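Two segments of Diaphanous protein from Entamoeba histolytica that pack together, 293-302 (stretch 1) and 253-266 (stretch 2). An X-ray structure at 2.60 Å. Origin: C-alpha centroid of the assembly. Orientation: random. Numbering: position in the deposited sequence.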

ATOM      1  N   ASP B 293      23.474   0.674  19.550  1.00 68.58           N
ATOM      2  CA  ASP B 293      23.711  -0.756  19.435  1.00 66.56           C
ATOM      3  C   ASP B 293      25.008  -0.963  18.697  1.00 68.78           C
ATOM      4  O   ASP B 293      25.831  -1.793  19.096  1.00 72.33           O
ATOM      5  CB  ASP B 293      22.564  -1.481  18.714  1.00 71.27           C
ATOM      6  CG  ASP B 293      21.308  -1.608  19.578  1.00 93.19           C
ATOM      7  OD1 ASP B 293      21.358  -1.308  20.802  1.00 98.50           O
ATOM      8  OD2 ASP B 293      20.263  -2.016  19.026  1.00 99.37           O
ATOM      9  N   PHE B 294      25.180  -0.187  17.629  1.00 61.94           N
ATOM     10  CA  PHE B 294      26.370  -0.239  16.803  1.00 59.02           C
ATOM     11  C   PHE B 294      27.623  -0.034  17.648  1.00 62.86           C
ATOM     12  O   PHE B 294      28.530  -0.854  17.619  0.77 60.80           O
ATOM     13  CB  PHE B 294      26.305   0.806  15.679  1.00 57.20           C
ATOM     14  CG  PHE B 294      27.532   0.831  14.819  1.00 52.15           C
ATOM     15  CD1 PHE B 294      27.601   0.072  13.667  1.00 52.73           C
ATOM     16  CD2 PHE B 294      28.635   1.585  15.185  1.00 52.82           C
ATOM     17  CE1 PHE B 294      28.750   0.075  12.882  1.00 55.24           C
ATOM     18  CE2 PHE B 294      29.786   1.595  14.412  1.00 48.44           C
ATOM     19  CZ  PHE B 294      29.852   0.845  13.264  1.00 50.99           C
ATOM     20  N   PHE B 295      27.658   1.051  18.417  1.00 69.99           N
ATOM     21  CA  PHE B 295      28.826   1.367  19.241  1.00 72.25           C
ATOM     22  C   PHE B 295      29.045   0.356  20.352  1.00 76.29           C
ATOM     23  O   PHE B 295      30.164  -0.115  20.549  1.00 75.52           O
ATOM     24  CB  PHE B 295      28.750   2.803  19.795  1.00 68.87           C
ATOM     25  CG  PHE B 295      28.996   3.847  18.749  1.00 65.66           C
ATOM     26  CD1 PHE B 295      30.263   4.017  18.215  1.00 63.84           C
ATOM     27  CD2 PHE B 295      27.957   4.613  18.259  0.46 69.39           C
ATOM     28  CE1 PHE B 295      30.497   4.940  17.238  1.00 62.90           C
ATOM     29  CE2 PHE B 295      28.183   5.547  17.283  1.00 71.38           C
ATOM     30  CZ  PHE B 295      29.457   5.709  16.767  1.00 70.82           C
ATOM     31  N   ASP B 296      27.971   0.027  21.067  1.00 75.72           N
ATOM     32  CA  ASP B 296      28.022  -0.987  22.113  1.00 74.72           C
ATOM     33  C   ASP B 296      28.590  -2.318  21.587  1.00 71.82           C
ATOM     34  O   ASP B 296      29.305  -3.012  22.301  1.00 80.36           O
ATOM     35  CB  ASP B 296      26.641  -1.204  22.759  1.00 76.76           C
ATOM     36  CG  ASP B 296      26.147   0.015  23.547  1.00 89.65           C
ATOM     37  OD1 ASP B 296      26.983   0.841  23.976  0.53 95.74           O
ATOM     38  OD2 ASP B 296      24.916   0.143  23.749  1.00 91.72           O
ATOM     39  N   SER B 297      28.278  -2.668  20.347  1.00 59.69           N
ATOM     40  CA  SER B 297      28.735  -3.939  19.772  1.00 60.21           C
ATOM     41  C   SER B 297      30.179  -3.817  19.276  1.00 69.35           C
ATOM     42  O   SER B 297      30.938  -4.777  19.320  0.81 72.63           O
ATOM     43  CB  SER B 297      27.776  -4.389  18.654  1.00 53.23           C
ATOM     44  OG  SER B 297      28.268  -5.436  17.835  1.00 52.27           O
ATOM     45  N   TRP B 298      30.552  -2.620  18.832  1.00 73.00           N
ATOM     46  CA  TRP B 298      31.904  -2.340  18.361  1.00 69.64           C
ATOM     47  C   TRP B 298      32.878  -2.385  19.515  1.00 73.47           C
ATOM     48  O   TRP B 298      34.026  -2.795  19.354  1.00 71.13           O
ATOM     49  CB  TRP B 298      31.976  -0.949  17.738  1.00 69.68           C
ATOM     50  CG  TRP B 298      33.271  -0.645  17.076  1.00 63.96           C
ATOM     51  CD1 TRP B 298      34.233  -1.539  16.717  1.00 63.66           C
ATOM     52  CD2 TRP B 298      33.758   0.644  16.691  1.00 63.77           C
ATOM     53  NE1 TRP B 298      35.283  -0.893  16.121  1.00 63.65           N
ATOM     54  CE2 TRP B 298      35.020   0.450  16.090  1.00 66.79           C
ATOM     55  CE3 TRP B 298      33.243   1.944  16.776  1.00 68.73           C
ATOM     56  CZ2 TRP B 298      35.784   1.513  15.580  1.00 66.51           C
ATOM     57  CZ3 TRP B 298      34.008   3.006  16.270  1.00 68.85           C
ATOM     58  CH2 TRP B 298      35.264   2.780  15.687  1.00 66.12           C
ATOM     59  N   GLU B 299      32.416  -1.951  20.681  1.00 75.88           N
ATOM     60  CA  GLU B 299      33.284  -1.850  21.840  1.00 82.69           C
ATOM     61  C   GLU B 299      33.520  -3.217  22.464  1.00 82.29           C
ATOM     62  O   GLU B 299      34.625  -3.528  22.900  1.00 83.47           O
ATOM     63  CB  GLU B 299      32.709  -0.863  22.863  1.00 93.58           C
ATOM     64  CG  GLU B 299      33.641  -0.572  24.033  1.00103.29           C
ATOM     65  OE1 GLU B 299      35.047   0.866  22.759  1.00105.97           O
ATOM     66  OE2 GLU B 299      36.027  -0.654  24.026  1.00110.68           O
ATOM     67  N   GLU B 300      32.477  -4.036  22.499  1.00 84.75           N
ATOM     68  CA  GLU B 300      32.593  -5.368  23.075  1.00 84.64           C
ATOM     69  C   GLU B 300      33.583  -6.152  22.236  1.00 72.95           C
ATOM     70  O   GLU B 300      34.426  -6.875  22.753  1.00 76.96           O
ATOM     71  CB  GLU B 300      31.223  -6.056  23.126  1.00 95.35           C
ATOM     72  CG  GLU B 300      30.281  -5.462  24.187  1.00115.86           C
ATOM     73  CD  GLU B 300      28.804  -5.720  23.896  1.00126.05           C
ATOM     74  OE1 GLU B 300      28.506  -6.620  23.076  1.00124.95           O
ATOM     75  OE2 GLU B 300      27.945  -5.014  24.481  1.00129.68           O
ATOM     76  N   ASP B 301      33.496  -5.963  20.930  1.00 67.13           N
ATOM     77  CA  ASP B 301      34.407  -6.601  19.989  1.00 68.21           C
ATOM     78  C   ASP B 301      35.879  -6.159  20.143  1.00 66.70           C
ATOM     79  O   ASP B 301      36.788  -6.965  19.977  0.95 60.47           O
ATOM     80  CB  ASP B 301      33.900  -6.390  18.560  1.00 60.74           C
ATOM     81  CG  ASP B 301      32.710  -7.282  18.231  1.00 62.93           C
ATOM     82  OD1 ASP B 301      32.103  -7.849  19.173  1.00 72.87           O
ATOM     83  OD2 ASP B 301      32.389  -7.434  17.031  1.00 50.23           O
ATOM     84  N   LYS B 302      36.108  -4.885  20.462  1.00 67.48           N
ATOM     85  CA  LYS B 302      37.448  -4.404  20.777  1.00 65.62           C
ATOM     86  C   LYS B 302      37.990  -5.121  22.018  1.00 69.18           C
ATOM     87  O   LYS B 302      39.095  -5.663  21.981  0.97 66.57           O
ATOM     88  CB  LYS B 302      37.443  -2.898  21.039  1.00 73.78           C
ATOM     89  CG  LYS B 302      37.254  -1.987  19.838  1.00 75.74           C
ATOM     90  CE  LYS B 302      37.031   0.426  19.181  1.00 86.30           C
ATOM     91  NZ  LYS B 302      36.742   1.814  19.695  1.00 92.22           N
TER
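Stretch 2 253-266: ELEHRMDVRNSFIE

The contact centers on the carboxylate of Asp301, which receives two arginines of stretch 2. Arg257 binds it in a salt bridge with two good hydrogen bonds, NE to OD2 of Asp301 at 3.0 Å and NH2 to OD1 of Asp301 at 3.1 Å. The carboxylate therefore lies at the edge of the Arg257 guanidinium, near its plane, where the N-H groups point. A third bond, from Arg257 NE to Asp301 OD1 at 3.4 Å, is weak. Arg261 forms the second salt bridge, NH2 to OD2 of Asp301 at 2.6 Å. This distance is short, but the angle of 120° makes the hydrogen bond weak. OD2 thus serves both arginines. Asp301 is buried, and the two positive charges offset its negative charge.

Both stretches are helical. Stretch 1 is helix throughout and belongs to a longer helix that extends in both directions. In stretch 2, Glu253 holds the N-cap position and the helix starts at Leu254. Its backbone runs with i to i+4 hydrogen bonds, such as Arg261 N to Arg257 O at 3.0 Å. The helices cross obliquely, nearer antiparallel than parallel, with a signed crossing angle of -127° and a closest axial approach of 10.9 Å. The nearest CA atoms are those of Asp301 and Leu254, 7.0 Å apart. The start of helix 2 therefore lies near the later part of stretch 1, and Ile265, toward its other end, reaches Trp298.

Arg261 is the knob of this contact. CA-to-CB points toward stretch 1, and the side chain sits among Phe294, Ser297, Trp298 and Asp301. Chi1 and chi2 are both t, so the chain is extended as far as CD; chi3, at 19°, then turns it. Arg261 CD lies over one face of the Trp298 indole, 4.0 Å from the centroid of the five-membered ring, in a CH-pi contact. Arg261 CD is also 3.7 Å from Phe294 CZ. Farther out, the guanidinium lies against the helix backbone, with Trp298 CA over one face, 3.1 Å from Arg261 NH1. Arg261 NH1 and Trp298 N are also 3.1 Å apart, but both are donors and no hydrogen bond forms. OG of Ser297 is 3.6 Å from Arg261 NH1.

Looser contacts complete the packing. The apolar pair is Ile265 CD1 and Trp298 CZ2, at 3.9 Å. Near the start of helix 2, Leu254 CD1 comes to 3.5 Å from Asp301 CG, a van der Waals contact against the carboxylate. The two stretches together bury 427 Å².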

ATOM      1  N   GLU B 253      30.291 -15.045  14.353  1.00 65.57           N
ATOM      2  CA  GLU B 253      31.743 -15.077  14.533  1.00 62.19           C
ATOM      3  C   GLU B 253      32.304 -13.669  14.577  1.00 57.88           C
ATOM      4  O   GLU B 253      31.973 -12.841  13.730  0.65 54.41           O
ATOM      5  CB  GLU B 253      32.429 -15.826  13.379  1.00 61.91           C
ATOM      6  CG  GLU B 253      31.752 -17.110  12.936  1.00 68.33           C
ATOM      7  OE1 GLU B 253      30.255 -15.707  11.721  1.00 65.42           O
ATOM      8  OE2 GLU B 253      29.886 -17.888  11.701  1.00 67.09           O
ATOM      9  N   LEU B 254      33.170 -13.417  15.558  1.00 58.11           N
ATOM     10  CA  LEU B 254      33.868 -12.144  15.716  1.00 51.08           C
ATOM     11  C   LEU B 254      34.620 -11.781  14.451  1.00 52.96           C
ATOM     12  O   LEU B 254      34.603 -10.639  14.013  1.00 55.09           O
ATOM     13  CB  LEU B 254      34.866 -12.220  16.873  1.00 52.61           C
ATOM     14  CG  LEU B 254      35.771 -10.987  16.971  1.00 52.71           C
ATOM     15  CD1 LEU B 254      34.998  -9.791  17.534  1.00 46.64           C
ATOM     16  CD2 LEU B 254      37.005 -11.261  17.820  1.00 49.50           C
ATOM     17  N   GLU B 255      35.297 -12.761  13.876  1.00 56.91           N
ATOM     18  CA  GLU B 255      36.018 -12.557  12.629  1.00 59.44           C
ATOM     19  C   GLU B 255      35.117 -11.892  11.594  1.00 62.23           C
ATOM     20  O   GLU B 255      35.533 -10.965  10.905  1.00 69.51           O
ATOM     21  CB  GLU B 255      36.557 -13.891  12.096  1.00 52.37           C
ATOM     22  CG  GLU B 255      37.716 -14.492  12.904  0.41 58.93           C
ATOM     23  CD  GLU B 255      37.346 -14.908  14.334  1.00 67.13           C
ATOM     24  OE1 GLU B 255      36.180 -15.320  14.583  1.00 60.12           O
ATOM     25  OE2 GLU B 255      38.250 -14.820  15.207  1.00 69.76           O
ATOM     26  N   HIS B 256      33.880 -12.363  11.494  1.00 60.25           N
ATOM     27  CA  HIS B 256      32.952 -11.863  10.477  1.00 62.93           C
ATOM     28  C   HIS B 256      32.344 -10.478  10.799  1.00 62.20           C
ATOM     29  O   HIS B 256      32.140  -9.676   9.901  1.00 62.93           O
ATOM     30  CB  HIS B 256      31.858 -12.895  10.193  1.00 65.03           C
ATOM     31  CG  HIS B 256      32.323 -14.063   9.376  1.00 67.31           C
ATOM     32  ND1 HIS B 256      33.127 -15.058   9.887  0.78 70.08           N
ATOM     33  CD2 HIS B 256      32.093 -14.395   8.084  1.00 66.85           C
ATOM     34  CE1 HIS B 256      33.373 -15.951   8.946  1.00 71.05           C
ATOM     35  NE2 HIS B 256      32.757 -15.572   7.842  0.51 69.96           N
ATOM     36  N   ARG B 257      32.054 -10.202  12.068  1.00 50.40           N
ATOM     37  CA  ARG B 257      31.698  -8.846  12.454  1.00 50.90           C
ATOM     38  C   ARG B 257      32.874  -7.893  12.220  1.00 54.20           C
ATOM     39  O   ARG B 257      32.693  -6.876  11.558  1.00 53.55           O
ATOM     40  CB  ARG B 257      31.214  -8.758  13.925  1.00 45.55           C
ATOM     41  CG  ARG B 257      30.145  -9.747  14.273  1.00 45.65           C
ATOM     42  CD  ARG B 257      29.514  -9.488  15.625  0.66 49.06           C
ATOM     43  NE  ARG B 257      30.437  -9.644  16.744  1.00 54.17           N
ATOM     44  CZ  ARG B 257      30.736 -10.802  17.319  1.00 61.98           C
ATOM     45  NH1 ARG B 257      30.205 -11.941  16.874  1.00 55.34           N
ATOM     46  NH2 ARG B 257      31.584 -10.823  18.340  1.00 70.12           N
HETATM   47  N   MSE B 258      34.055  -8.201  12.790  1.00 59.98           N
HETATM   48  CA  MSE B 258      35.219  -7.314  12.683  1.00 52.29           C
HETATM   49  C   MSE B 258      35.321  -6.951  11.162  1.00 52.76           C
HETATM   50  O   MSE B 258      35.546  -5.802  10.796  1.00 51.72           O
HETATM   51  CB  MSE B 258      36.523  -7.932  13.309  1.00 82.93           C
HETATM   52  CG  MSE B 258      36.954  -7.637  14.868  1.00 42.46           C
ATOM     53  N   ASP B 259      35.022  -7.910  10.288  1.00 48.32           N
ATOM     54  CA  ASP B 259      35.200  -7.753   8.836  1.00 51.90           C
ATOM     55  C   ASP B 259      34.160  -6.878   8.119  1.00 58.94           C
ATOM     56  O   ASP B 259      34.516  -5.973   7.353  1.00 63.70           O
ATOM     57  CB  ASP B 259      35.239  -9.138   8.175  1.00 59.34           C
ATOM     58  CG  ASP B 259      35.592  -9.076   6.698  1.00 72.90           C
ATOM     59  OD1 ASP B 259      36.798  -8.923   6.373  1.00 74.44           O
ATOM     60  OD2 ASP B 259      34.663  -9.194   5.864  1.00 77.20           O
ATOM     61  N   VAL B 260      32.881  -7.182   8.342  1.00 54.29           N
ATOM     62  CA  VAL B 260      31.772  -6.416   7.784  1.00 45.76           C
ATOM     63  C   VAL B 260      31.795  -4.963   8.280  1.00 49.73           C
ATOM     64  O   VAL B 260      31.749  -4.005   7.484  1.00 46.06           O
ATOM     65  CB  VAL B 260      30.415  -7.061   8.145  1.00 40.86           C
ATOM     66  CG1 VAL B 260      29.292  -6.078   7.938  1.00 38.05           C
ATOM     67  CG2 VAL B 260      30.182  -8.324   7.327  1.00 41.48           C
ATOM     68  N   ARG B 261      31.870  -4.797   9.594  1.00 37.20           N
ATOM     69  CA  ARG B 261      31.984  -3.460  10.156  1.00 47.41           C
ATOM     70  C   ARG B 261      33.221  -2.688   9.639  1.00 50.49           C
ATOM     71  O   ARG B 261      33.140  -1.477   9.440  1.00 51.49           O
ATOM     72  CB  ARG B 261      31.947  -3.482  11.685  1.00 39.76           C
ATOM     73  CG  ARG B 261      32.032  -2.084  12.293  1.00 50.30           C
ATOM     74  CD  ARG B 261      31.981  -2.100  13.795  1.00 51.55           C
ATOM     75  NE  ARG B 261      32.313  -3.435  14.263  1.00 65.07           N
ATOM     76  CZ  ARG B 261      31.663  -4.072  15.221  1.00 68.08           C
ATOM     77  NH1 ARG B 261      30.626  -3.507  15.838  1.00 80.72           N
ATOM     78  NH2 ARG B 261      32.064  -5.271  15.559  1.00 56.02           N
ATOM     79  N   ASN B 262      34.351  -3.370   9.426  1.00 52.81           N
ATOM     80  CA  ASN B 262      35.518  -2.692   8.850  1.00 55.89           C
ATOM     81  C   ASN B 262      35.178  -2.067   7.480  1.00 56.71           C
ATOM     82  O   ASN B 262      35.503  -0.904   7.244  1.00 55.28           O
ATOM     83  CB  ASN B 262      36.737  -3.608   8.741  1.00 48.53           C
ATOM     84  CG  ASN B 262      37.475  -3.803  10.077  1.00 49.38           C
ATOM     85  OD1 ASN B 262      37.272  -3.070  11.054  1.00 39.93           O
ATOM     86  ND2 ASN B 262      38.364  -4.804  10.105  1.00 51.77           N
ATOM     87  N   SER B 263      34.511  -2.835   6.607  1.00 47.07           N
ATOM     88  CA  SER B 263      33.998  -2.328   5.329  1.00 48.33           C
ATOM     89  C   SER B 263      33.174  -1.043   5.506  1.00 55.58           C
ATOM     90  O   SER B 263      33.225  -0.145   4.673  1.00 64.17           O
ATOM     91  CB  SER B 263      33.070  -3.335   4.647  1.00 50.48           C
ATOM     92  OG  SER B 263      33.628  -4.612   4.509  1.00 63.55           O
ATOM     93  N   PHE B 264      32.381  -0.976   6.565  1.00 46.33           N
ATOM     94  CA  PHE B 264      31.557   0.199   6.794  1.00 45.24           C
ATOM     95  C   PHE B 264      32.404   1.325   7.354  1.00 47.70           C
ATOM     96  O   PHE B 264      32.231   2.480   6.987  1.00 52.45           O
ATOM     97  CB  PHE B 264      30.382  -0.110   7.741  1.00 48.17           C
ATOM     98  CG  PHE B 264      29.200  -0.728   7.056  1.00 48.24           C
ATOM     99  CD1 PHE B 264      28.336   0.052   6.301  1.00 45.00           C
ATOM    100  CD2 PHE B 264      28.948  -2.093   7.162  1.00 49.78           C
ATOM    101  CE1 PHE B 264      27.243  -0.521   5.661  1.00 47.89           C
ATOM    102  CE2 PHE B 264      27.859  -2.677   6.513  1.00 46.18           C
ATOM    103  CZ  PHE B 264      27.004  -1.889   5.769  1.00 49.59           C
ATOM    104  N   ILE B 265      33.322   0.998   8.250  1.00 47.27           N
ATOM    105  CA  ILE B 265      34.242   2.010   8.734  0.68 50.90           C
ATOM    106  C   ILE B 265      35.012   2.598   7.561  1.00 55.08           C
ATOM    107  O   ILE B 265      35.200   3.811   7.474  1.00 54.76           O
ATOM    108  CB  ILE B 265      35.226   1.439   9.737  1.00 51.29           C
ATOM    109  CG1 ILE B 265      34.526   1.198  11.075  1.00 51.92           C
ATOM    110  CG2 ILE B 265      36.394   2.397   9.925  1.00 50.98           C
ATOM    111  CD1 ILE B 265      35.235   0.192  11.925  1.00 52.34           C
ATOM    112  N   GLU B 266      35.422   1.722   6.650  1.00 54.82           N
ATOM    113  CA  GLU B 266      36.244   2.091   5.513  1.00 60.63           C
ATOM    114  C   GLU B 266      35.571   3.130   4.619  1.00 62.31           C
ATOM    115  O   GLU B 266      36.253   3.833   3.889  1.00 65.34           O
ATOM    116  CB  GLU B 266      36.581   0.832   4.712  1.00 67.95           C
ATOM    117  CG  GLU B 266      37.738   0.948   3.732  1.00 78.53           C
ATOM    118  CD  GLU B 266      37.989  -0.359   2.980  1.00 87.48           C
ATOM    119  OE1 GLU B 266      37.646  -1.444   3.512  1.00 91.15           O
ATOM    120  OE2 GLU B 266      38.525  -0.301   1.851  1.00 86.87           O
TER